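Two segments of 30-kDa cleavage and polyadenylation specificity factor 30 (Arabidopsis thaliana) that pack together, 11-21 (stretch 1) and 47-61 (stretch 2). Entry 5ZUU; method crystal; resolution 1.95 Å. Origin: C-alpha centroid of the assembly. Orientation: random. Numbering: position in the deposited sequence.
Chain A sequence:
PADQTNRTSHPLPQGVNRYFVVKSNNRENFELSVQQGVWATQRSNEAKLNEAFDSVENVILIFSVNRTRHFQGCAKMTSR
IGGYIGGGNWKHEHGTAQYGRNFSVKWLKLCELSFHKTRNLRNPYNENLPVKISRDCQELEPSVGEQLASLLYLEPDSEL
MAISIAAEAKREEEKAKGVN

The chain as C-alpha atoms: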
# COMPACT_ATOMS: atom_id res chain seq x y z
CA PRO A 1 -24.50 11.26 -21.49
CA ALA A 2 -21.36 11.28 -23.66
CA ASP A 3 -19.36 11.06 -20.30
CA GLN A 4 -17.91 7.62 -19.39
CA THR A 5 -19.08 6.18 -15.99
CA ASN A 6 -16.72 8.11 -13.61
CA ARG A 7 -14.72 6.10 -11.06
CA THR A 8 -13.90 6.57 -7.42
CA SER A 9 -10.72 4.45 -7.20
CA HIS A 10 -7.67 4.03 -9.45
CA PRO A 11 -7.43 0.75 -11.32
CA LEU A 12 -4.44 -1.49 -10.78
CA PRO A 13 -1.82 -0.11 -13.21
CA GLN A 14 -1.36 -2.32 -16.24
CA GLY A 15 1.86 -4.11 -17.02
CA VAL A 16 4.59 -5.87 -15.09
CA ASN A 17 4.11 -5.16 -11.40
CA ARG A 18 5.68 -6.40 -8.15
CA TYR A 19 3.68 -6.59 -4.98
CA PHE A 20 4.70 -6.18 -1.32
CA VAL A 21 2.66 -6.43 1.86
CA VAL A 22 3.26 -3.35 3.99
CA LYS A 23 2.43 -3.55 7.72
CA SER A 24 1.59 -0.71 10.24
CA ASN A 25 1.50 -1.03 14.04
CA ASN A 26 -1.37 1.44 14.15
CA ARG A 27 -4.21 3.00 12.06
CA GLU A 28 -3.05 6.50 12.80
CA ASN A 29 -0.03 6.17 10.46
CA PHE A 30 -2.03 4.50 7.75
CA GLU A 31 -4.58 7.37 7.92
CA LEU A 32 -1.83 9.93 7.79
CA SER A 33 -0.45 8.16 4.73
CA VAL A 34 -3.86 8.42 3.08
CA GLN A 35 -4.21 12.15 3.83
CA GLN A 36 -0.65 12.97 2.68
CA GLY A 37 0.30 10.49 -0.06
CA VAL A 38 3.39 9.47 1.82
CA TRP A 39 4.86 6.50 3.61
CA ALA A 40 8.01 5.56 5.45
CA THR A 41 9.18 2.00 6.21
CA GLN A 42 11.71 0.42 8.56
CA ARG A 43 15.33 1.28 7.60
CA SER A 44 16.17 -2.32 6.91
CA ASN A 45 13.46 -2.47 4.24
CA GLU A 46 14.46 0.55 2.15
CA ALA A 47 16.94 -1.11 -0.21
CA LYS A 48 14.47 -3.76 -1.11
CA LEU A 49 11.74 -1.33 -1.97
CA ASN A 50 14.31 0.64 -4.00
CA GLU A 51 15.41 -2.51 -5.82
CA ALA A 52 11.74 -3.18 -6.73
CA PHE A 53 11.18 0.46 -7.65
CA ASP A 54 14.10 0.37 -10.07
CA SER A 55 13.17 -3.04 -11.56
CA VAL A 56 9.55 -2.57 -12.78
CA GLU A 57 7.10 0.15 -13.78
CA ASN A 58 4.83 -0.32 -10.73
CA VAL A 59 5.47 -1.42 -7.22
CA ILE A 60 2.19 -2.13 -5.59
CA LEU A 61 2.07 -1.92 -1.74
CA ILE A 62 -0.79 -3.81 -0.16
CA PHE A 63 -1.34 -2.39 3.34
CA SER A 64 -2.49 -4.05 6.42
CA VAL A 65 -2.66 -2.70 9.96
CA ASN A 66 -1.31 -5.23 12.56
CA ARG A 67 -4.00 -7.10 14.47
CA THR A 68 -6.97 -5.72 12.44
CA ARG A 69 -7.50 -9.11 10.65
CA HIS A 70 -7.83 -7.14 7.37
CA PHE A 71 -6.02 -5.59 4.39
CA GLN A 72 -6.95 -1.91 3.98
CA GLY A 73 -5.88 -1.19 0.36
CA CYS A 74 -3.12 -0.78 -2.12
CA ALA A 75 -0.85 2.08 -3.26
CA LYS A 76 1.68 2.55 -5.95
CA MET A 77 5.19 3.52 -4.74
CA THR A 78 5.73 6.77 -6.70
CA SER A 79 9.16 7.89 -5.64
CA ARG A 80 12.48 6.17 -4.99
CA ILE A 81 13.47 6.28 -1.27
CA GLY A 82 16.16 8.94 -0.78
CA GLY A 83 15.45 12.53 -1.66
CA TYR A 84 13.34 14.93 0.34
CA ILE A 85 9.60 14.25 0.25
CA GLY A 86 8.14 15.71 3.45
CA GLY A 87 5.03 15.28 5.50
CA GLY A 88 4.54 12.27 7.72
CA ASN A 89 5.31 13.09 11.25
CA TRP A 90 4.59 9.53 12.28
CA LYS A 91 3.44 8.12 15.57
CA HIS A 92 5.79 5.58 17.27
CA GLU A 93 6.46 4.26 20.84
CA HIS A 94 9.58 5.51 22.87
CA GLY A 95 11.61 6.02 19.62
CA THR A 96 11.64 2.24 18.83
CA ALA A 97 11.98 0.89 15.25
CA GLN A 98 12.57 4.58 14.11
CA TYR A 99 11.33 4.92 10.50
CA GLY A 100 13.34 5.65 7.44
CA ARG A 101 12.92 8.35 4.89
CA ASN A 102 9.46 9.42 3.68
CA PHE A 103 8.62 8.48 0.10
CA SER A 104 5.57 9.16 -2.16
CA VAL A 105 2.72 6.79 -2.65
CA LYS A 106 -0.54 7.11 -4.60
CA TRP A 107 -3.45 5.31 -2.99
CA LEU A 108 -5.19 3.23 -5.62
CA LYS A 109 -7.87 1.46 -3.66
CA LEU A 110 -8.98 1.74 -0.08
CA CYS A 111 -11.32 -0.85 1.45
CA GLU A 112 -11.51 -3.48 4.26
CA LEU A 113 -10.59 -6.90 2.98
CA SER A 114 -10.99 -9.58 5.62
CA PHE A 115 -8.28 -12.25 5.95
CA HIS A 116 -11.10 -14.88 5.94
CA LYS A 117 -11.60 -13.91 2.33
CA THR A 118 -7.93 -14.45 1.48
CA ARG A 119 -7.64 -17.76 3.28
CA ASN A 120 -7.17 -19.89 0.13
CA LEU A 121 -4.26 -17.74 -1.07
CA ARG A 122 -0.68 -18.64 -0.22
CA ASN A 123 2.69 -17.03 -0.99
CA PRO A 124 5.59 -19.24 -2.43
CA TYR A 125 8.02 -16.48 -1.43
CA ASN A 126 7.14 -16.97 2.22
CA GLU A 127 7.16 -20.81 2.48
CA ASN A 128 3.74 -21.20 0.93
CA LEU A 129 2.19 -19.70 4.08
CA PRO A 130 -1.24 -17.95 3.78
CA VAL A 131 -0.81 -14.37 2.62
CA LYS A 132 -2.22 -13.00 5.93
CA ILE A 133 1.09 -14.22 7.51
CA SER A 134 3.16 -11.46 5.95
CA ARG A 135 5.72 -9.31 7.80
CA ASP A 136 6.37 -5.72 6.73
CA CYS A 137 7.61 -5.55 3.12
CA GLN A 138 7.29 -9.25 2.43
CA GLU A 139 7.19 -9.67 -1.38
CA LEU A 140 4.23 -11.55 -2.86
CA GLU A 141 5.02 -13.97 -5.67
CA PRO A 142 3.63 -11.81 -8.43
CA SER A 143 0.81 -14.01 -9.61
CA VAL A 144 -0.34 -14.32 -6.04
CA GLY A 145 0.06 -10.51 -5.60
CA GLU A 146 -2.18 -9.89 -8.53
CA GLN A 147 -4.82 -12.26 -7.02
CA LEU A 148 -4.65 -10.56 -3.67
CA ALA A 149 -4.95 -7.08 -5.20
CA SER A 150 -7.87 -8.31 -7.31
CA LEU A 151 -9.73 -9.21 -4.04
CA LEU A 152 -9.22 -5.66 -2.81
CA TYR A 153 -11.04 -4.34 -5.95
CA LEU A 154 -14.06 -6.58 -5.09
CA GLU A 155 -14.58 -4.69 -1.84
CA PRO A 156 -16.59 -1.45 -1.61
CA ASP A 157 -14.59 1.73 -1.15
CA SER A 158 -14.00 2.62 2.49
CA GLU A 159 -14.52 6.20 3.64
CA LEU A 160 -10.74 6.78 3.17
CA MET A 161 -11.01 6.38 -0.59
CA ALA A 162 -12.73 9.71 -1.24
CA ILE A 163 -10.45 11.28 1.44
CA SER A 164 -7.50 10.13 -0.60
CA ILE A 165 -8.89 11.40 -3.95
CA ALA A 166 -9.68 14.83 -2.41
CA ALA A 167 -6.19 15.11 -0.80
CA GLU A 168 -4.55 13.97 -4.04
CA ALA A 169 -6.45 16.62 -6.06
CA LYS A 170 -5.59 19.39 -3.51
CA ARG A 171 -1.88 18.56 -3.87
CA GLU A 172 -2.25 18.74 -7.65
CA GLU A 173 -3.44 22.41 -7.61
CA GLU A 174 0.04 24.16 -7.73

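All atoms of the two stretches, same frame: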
# COMPACT_ATOMS: atom_id res chain seq x y z
N PRO A 11 -7.68 2.14 -10.95
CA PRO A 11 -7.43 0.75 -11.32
C PRO A 11 -5.94 0.35 -11.11
O PRO A 11 -5.04 1.16 -11.20
CB PRO A 11 -7.75 0.74 -12.79
CG PRO A 11 -7.34 2.12 -13.24
CD PRO A 11 -7.73 3.04 -12.11
N LEU A 12 -5.73 -0.92 -10.82
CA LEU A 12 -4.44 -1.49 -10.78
C LEU A 12 -3.71 -1.11 -12.06
O LEU A 12 -4.23 -1.37 -13.11
CB LEU A 12 -4.62 -3.00 -10.64
CG LEU A 12 -3.42 -3.73 -10.08
CD1 LEU A 12 -3.17 -3.23 -8.66
CD2 LEU A 12 -3.72 -5.21 -10.16
N PRO A 13 -2.55 -0.41 -11.98
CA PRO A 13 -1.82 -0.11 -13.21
C PRO A 13 -1.57 -1.38 -14.02
O PRO A 13 -1.39 -2.48 -13.44
CB PRO A 13 -0.47 0.40 -12.71
CG PRO A 13 -0.69 0.84 -11.32
CD PRO A 13 -1.84 0.08 -10.79
N GLN A 14 -1.59 -1.21 -15.34
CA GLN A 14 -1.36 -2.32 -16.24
C GLN A 14 0.14 -2.52 -16.35
O GLN A 14 0.95 -1.56 -16.16
CB GLN A 14 -1.95 -2.02 -17.63
CG GLN A 14 -3.48 -1.99 -17.68
CD GLN A 14 -4.01 -1.30 -18.94
OE1 GLN A 14 -3.68 -0.13 -19.21
NE2 GLN A 14 -4.81 -2.04 -19.73
N GLY A 15 0.48 -3.75 -16.66
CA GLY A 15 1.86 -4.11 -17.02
C GLY A 15 2.51 -4.99 -16.00
O GLY A 15 1.83 -5.65 -15.19
N VAL A 16 3.84 -5.00 -16.01
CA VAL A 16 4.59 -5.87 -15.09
C VAL A 16 4.75 -5.18 -13.73
O VAL A 16 5.43 -4.20 -13.59
CB VAL A 16 5.90 -6.40 -15.71
CG1 VAL A 16 6.74 -7.12 -14.65
CG2 VAL A 16 5.52 -7.36 -16.86
N ASN A 17 4.11 -5.73 -12.73
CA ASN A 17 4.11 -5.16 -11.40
C ASN A 17 4.83 -6.11 -10.43
O ASN A 17 4.88 -7.31 -10.65
CB ASN A 17 2.67 -5.02 -10.92
CG ASN A 17 1.81 -4.12 -11.77
OD1 ASN A 17 2.26 -3.24 -12.53
ND2 ASN A 17 0.53 -4.29 -11.58
N ARG A 18 5.34 -5.57 -9.32
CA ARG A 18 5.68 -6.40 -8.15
C ARG A 18 4.85 -5.89 -7.04
O ARG A 18 4.48 -4.66 -7.04
CB ARG A 18 7.18 -6.27 -7.80
CG ARG A 18 8.01 -6.91 -8.87
CD ARG A 18 9.48 -6.59 -8.73
NE ARG A 18 10.05 -7.28 -7.57
CZ ARG A 18 11.34 -7.17 -7.23
NH1 ARG A 18 12.15 -6.43 -7.93
NH2 ARG A 18 11.82 -7.84 -6.19
N TYR A 19 4.62 -6.77 -6.07
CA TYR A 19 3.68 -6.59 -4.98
C TYR A 19 4.33 -6.92 -3.66
O TYR A 19 4.94 -8.01 -3.53
CB TYR A 19 2.47 -7.59 -5.16
CG TYR A 19 1.78 -7.44 -6.46
CD1 TYR A 19 2.30 -8.02 -7.63
CD2 TYR A 19 0.66 -6.64 -6.58
CE1 TYR A 19 1.67 -7.83 -8.86
CE2 TYR A 19 0.03 -6.45 -7.80
CZ TYR A 19 0.54 -7.03 -8.93
OH TYR A 19 -0.07 -6.82 -10.13
N PHE A 20 4.15 -6.02 -2.67
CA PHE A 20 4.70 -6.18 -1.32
C PHE A 20 3.60 -5.92 -0.32
O PHE A 20 2.84 -4.98 -0.51
CB PHE A 20 5.89 -5.20 -1.06
CG PHE A 20 7.09 -5.44 -1.92
CD1 PHE A 20 7.11 -5.04 -3.23
CD2 PHE A 20 8.20 -6.07 -1.42
CE1 PHE A 20 8.21 -5.32 -4.05
CE2 PHE A 20 9.31 -6.34 -2.22
CZ PHE A 20 9.31 -5.97 -3.53
N VAL A 21 3.51 -6.74 0.72
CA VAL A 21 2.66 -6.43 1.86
C VAL A 21 3.40 -5.46 2.77
O VAL A 21 4.56 -5.67 3.10
CB VAL A 21 2.28 -7.68 2.68
CG1 VAL A 21 1.50 -7.30 3.95
CG2 VAL A 21 1.45 -8.62 1.82
N ALA A 47 16.21 -0.68 0.94
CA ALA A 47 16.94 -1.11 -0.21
C ALA A 47 16.10 -2.08 -1.05
O ALA A 47 16.17 -2.10 -2.31
CB ALA A 47 18.21 -1.82 0.23
N LYS A 48 15.32 -2.89 -0.37
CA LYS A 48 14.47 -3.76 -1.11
C LYS A 48 13.30 -3.11 -1.81
O LYS A 48 13.03 -3.49 -2.94
CB LYS A 48 14.10 -5.00 -0.35
CG LYS A 48 12.89 -5.07 0.52
CD LYS A 48 12.62 -6.57 0.60
CE LYS A 48 12.14 -6.94 1.94
NZ LYS A 48 11.68 -8.35 1.85
N LEU A 49 12.71 -2.08 -1.22
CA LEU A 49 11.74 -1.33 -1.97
C LEU A 49 12.43 -0.58 -3.08
O LEU A 49 11.83 -0.48 -4.13
CB LEU A 49 10.87 -0.37 -1.11
CG LEU A 49 10.03 -1.08 -0.08
CD1 LEU A 49 9.17 -0.08 0.64
CD2 LEU A 49 9.15 -2.19 -0.67
N ASN A 50 13.66 -0.09 -2.89
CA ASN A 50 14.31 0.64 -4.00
C ASN A 50 14.69 -0.31 -5.14
O ASN A 50 14.65 0.06 -6.33
CB ASN A 50 15.54 1.47 -3.53
CG ASN A 50 15.17 2.84 -2.96
OD1 ASN A 50 14.05 3.31 -3.15
ND2 ASN A 50 16.09 3.46 -2.23
N GLU A 51 15.07 -1.54 -4.80
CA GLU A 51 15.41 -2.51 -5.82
C GLU A 51 14.16 -2.80 -6.66
O GLU A 51 14.21 -2.95 -7.86
CB GLU A 51 15.99 -3.79 -5.14
CG GLU A 51 16.63 -4.85 -6.06
CD GLU A 51 15.61 -5.82 -6.75
OE1 GLU A 51 15.94 -6.43 -7.80
OE2 GLU A 51 14.46 -5.98 -6.26
N ALA A 52 13.02 -2.94 -6.01
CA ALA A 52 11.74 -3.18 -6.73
C ALA A 52 11.38 -1.93 -7.55
O ALA A 52 11.09 -2.05 -8.74
CB ALA A 52 10.65 -3.53 -5.74
N PHE A 53 11.51 -0.74 -6.95
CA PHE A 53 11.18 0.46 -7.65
C PHE A 53 11.99 0.59 -8.90
O PHE A 53 11.46 0.95 -9.92
CB PHE A 53 11.38 1.70 -6.76
CG PHE A 53 10.88 2.98 -7.38
CD1 PHE A 53 9.55 3.34 -7.26
CD2 PHE A 53 11.77 3.84 -8.06
CE1 PHE A 53 9.09 4.54 -7.83
CE2 PHE A 53 11.33 5.04 -8.62
CZ PHE A 53 9.98 5.38 -8.49
N ASP A 54 13.28 0.25 -8.87
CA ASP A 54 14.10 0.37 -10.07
C ASP A 54 13.78 -0.70 -11.11
O ASP A 54 14.03 -0.47 -12.29
CB ASP A 54 15.62 0.24 -9.72
CG ASP A 54 16.13 1.33 -8.84
OD1 ASP A 54 15.45 2.37 -8.61
OD2 ASP A 54 17.22 1.09 -8.27
N SER A 55 13.32 -1.88 -10.68
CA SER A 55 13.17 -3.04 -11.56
C SER A 55 11.95 -3.04 -12.48
O SER A 55 12.00 -3.67 -13.52
CB SER A 55 13.05 -4.33 -10.74
OG SER A 55 11.89 -4.25 -9.92
N VAL A 56 10.84 -2.44 -12.05
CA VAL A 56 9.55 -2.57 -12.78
C VAL A 56 8.87 -1.25 -12.80
O VAL A 56 9.17 -0.41 -11.97
CB VAL A 56 8.58 -3.61 -12.12
CG1 VAL A 56 9.13 -5.01 -12.18
CG2 VAL A 56 8.29 -3.27 -10.68
N GLU A 57 7.84 -1.13 -13.61
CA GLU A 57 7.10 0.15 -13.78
C GLU A 57 6.23 0.51 -12.56
O GLU A 57 5.98 1.72 -12.27
CB GLU A 57 6.30 0.09 -15.10
CG GLU A 57 5.54 1.35 -15.53
CD GLU A 57 6.38 2.64 -15.57
OE1 GLU A 57 7.64 2.59 -15.64
OE2 GLU A 57 5.77 3.74 -15.55
N ASN A 58 5.73 -0.51 -11.86
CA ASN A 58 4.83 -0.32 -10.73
C ASN A 58 5.10 -1.28 -9.59
O ASN A 58 5.09 -2.50 -9.76
CB ASN A 58 3.40 -0.59 -11.16
CG ASN A 58 2.97 0.25 -12.30
OD1 ASN A 58 2.77 1.43 -12.15
ND2 ASN A 58 2.72 -0.36 -13.42
N VAL A 59 5.37 -0.71 -8.44
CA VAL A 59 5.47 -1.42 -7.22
C VAL A 59 4.20 -1.11 -6.49
O VAL A 59 3.85 0.09 -6.19
CB VAL A 59 6.71 -0.95 -6.42
CG1 VAL A 59 6.75 -1.63 -5.06
CG2 VAL A 59 7.94 -1.26 -7.22
N ILE A 60 3.46 -2.18 -6.27
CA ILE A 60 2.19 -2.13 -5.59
C ILE A 60 2.33 -2.59 -4.13
O ILE A 60 2.76 -3.71 -3.86
CB ILE A 60 1.12 -2.97 -6.34
CG1 ILE A 60 1.06 -2.52 -7.81
CG2 ILE A 60 -0.27 -2.84 -5.65
CD1 ILE A 60 0.81 -1.03 -8.00
N LEU A 61 1.99 -1.69 -3.21
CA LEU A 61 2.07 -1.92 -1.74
C LEU A 61 0.68 -2.18 -1.21
O LEU A 61 -0.15 -1.30 -1.22
CB LEU A 61 2.63 -0.65 -1.11
CG LEU A 61 3.97 -0.17 -1.71
CD1 LEU A 61 4.41 1.08 -1.02
CD2 LEU A 61 5.07 -1.23 -1.56

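The most unusual feature of this contact is how much one arginine does: Arg18 pairs through its backbone with a neighbouring strand and, through its side chain, reaches the helix that precedes that strand. Arg18 NH1 lies 2.9 Å from Glu51 OE2, a salt bridge with a well-directed hydrogen bond, and donates a second hydrogen bond to Ser55 OG at 3.0 Å. A weak bond from Arg18 NH2 to the same Glu51 OE2, at 3.2 Å, supports the first. Both oxygens sit near the plane of the guanidinium, where its N-H groups point, while Ala52 CB lies over one face. Glu51, Ala52 and Ser55 are spaced so that a single turn of helix supplies charge, a small apolar surface and a hydroxyl. Ser55 OG also donates to Ala52 O at 2.6 Å, so the hydroxyl that accepts from Arg18 is anchored to its own helix. The aliphatic part of the arginine is used too, with Arg18 CD 3.8 Å from Val56 CG1.

Beneath this lies a parallel strand pairing. Arg18 N donates to Asn58 O at 3.1 Å, Ile60 N to Arg18 O at 2.8 Å in a nearly straight bond, and Phe20 N to Ile60 O at 2.9 Å. Arg18 thus both donates and accepts, bracketing Val59, as a parallel ladder requires. CA-H...O contacts fill in between: Tyr19 CA is 3.2 Å from Ile60 O, and Leu61 CA is 3.4 Å from Phe20 O.

Alternation along the strands sorts the side chains. Arg18 and Phe20 share one face of the sheet with Val59 and Leu61, and this face carries the helix, which runs nearly antiparallel to the first strand at 161°, with axes 9.0 Å apart at closest approach. Phe20 and the arginine side chain both reach across that spacing. Leu49 CD2 stands over the face of the Phe20 ring, 4.2 Å from its centroid and 17° off the normal, a CH-pi contact. Ala52 CB comes to 3.5 Å from Phe20 CE1, and its small side chain, pointing toward the strand, serves both the aromatic ring and the guanidinium. From within the sheet, Val59 CG1 approaches Phe20 CD1 at 3.9 Å and Leu61 CD2 approaches Phe20 CB at 4.1 Å.

On the other face, Ile60 is the main apolar partner. Ile60 CB packs 3.7 Å from Tyr19 CD2, Ile60 CD1 4.0 Å from Pro13 CD, and Ile60 CG2 4.2 Å from Leu12 CD1, so the loop before the strand folds back to share the cover. Polarity here is handled by an amide pair: Asn58 ND2 donates to Asn17 OD1 at 3.0 Å. Asn17 ND2 in turn donates to Pro13 O at 3.2 Å and to Tyr19 OH at 3.0 Å, tying loop and strand together. The buried amide of Asn17 therefore has partners for its oxygen and its nitrogen, a rule worth keeping: a polar group can be buried when its bonds are supplied.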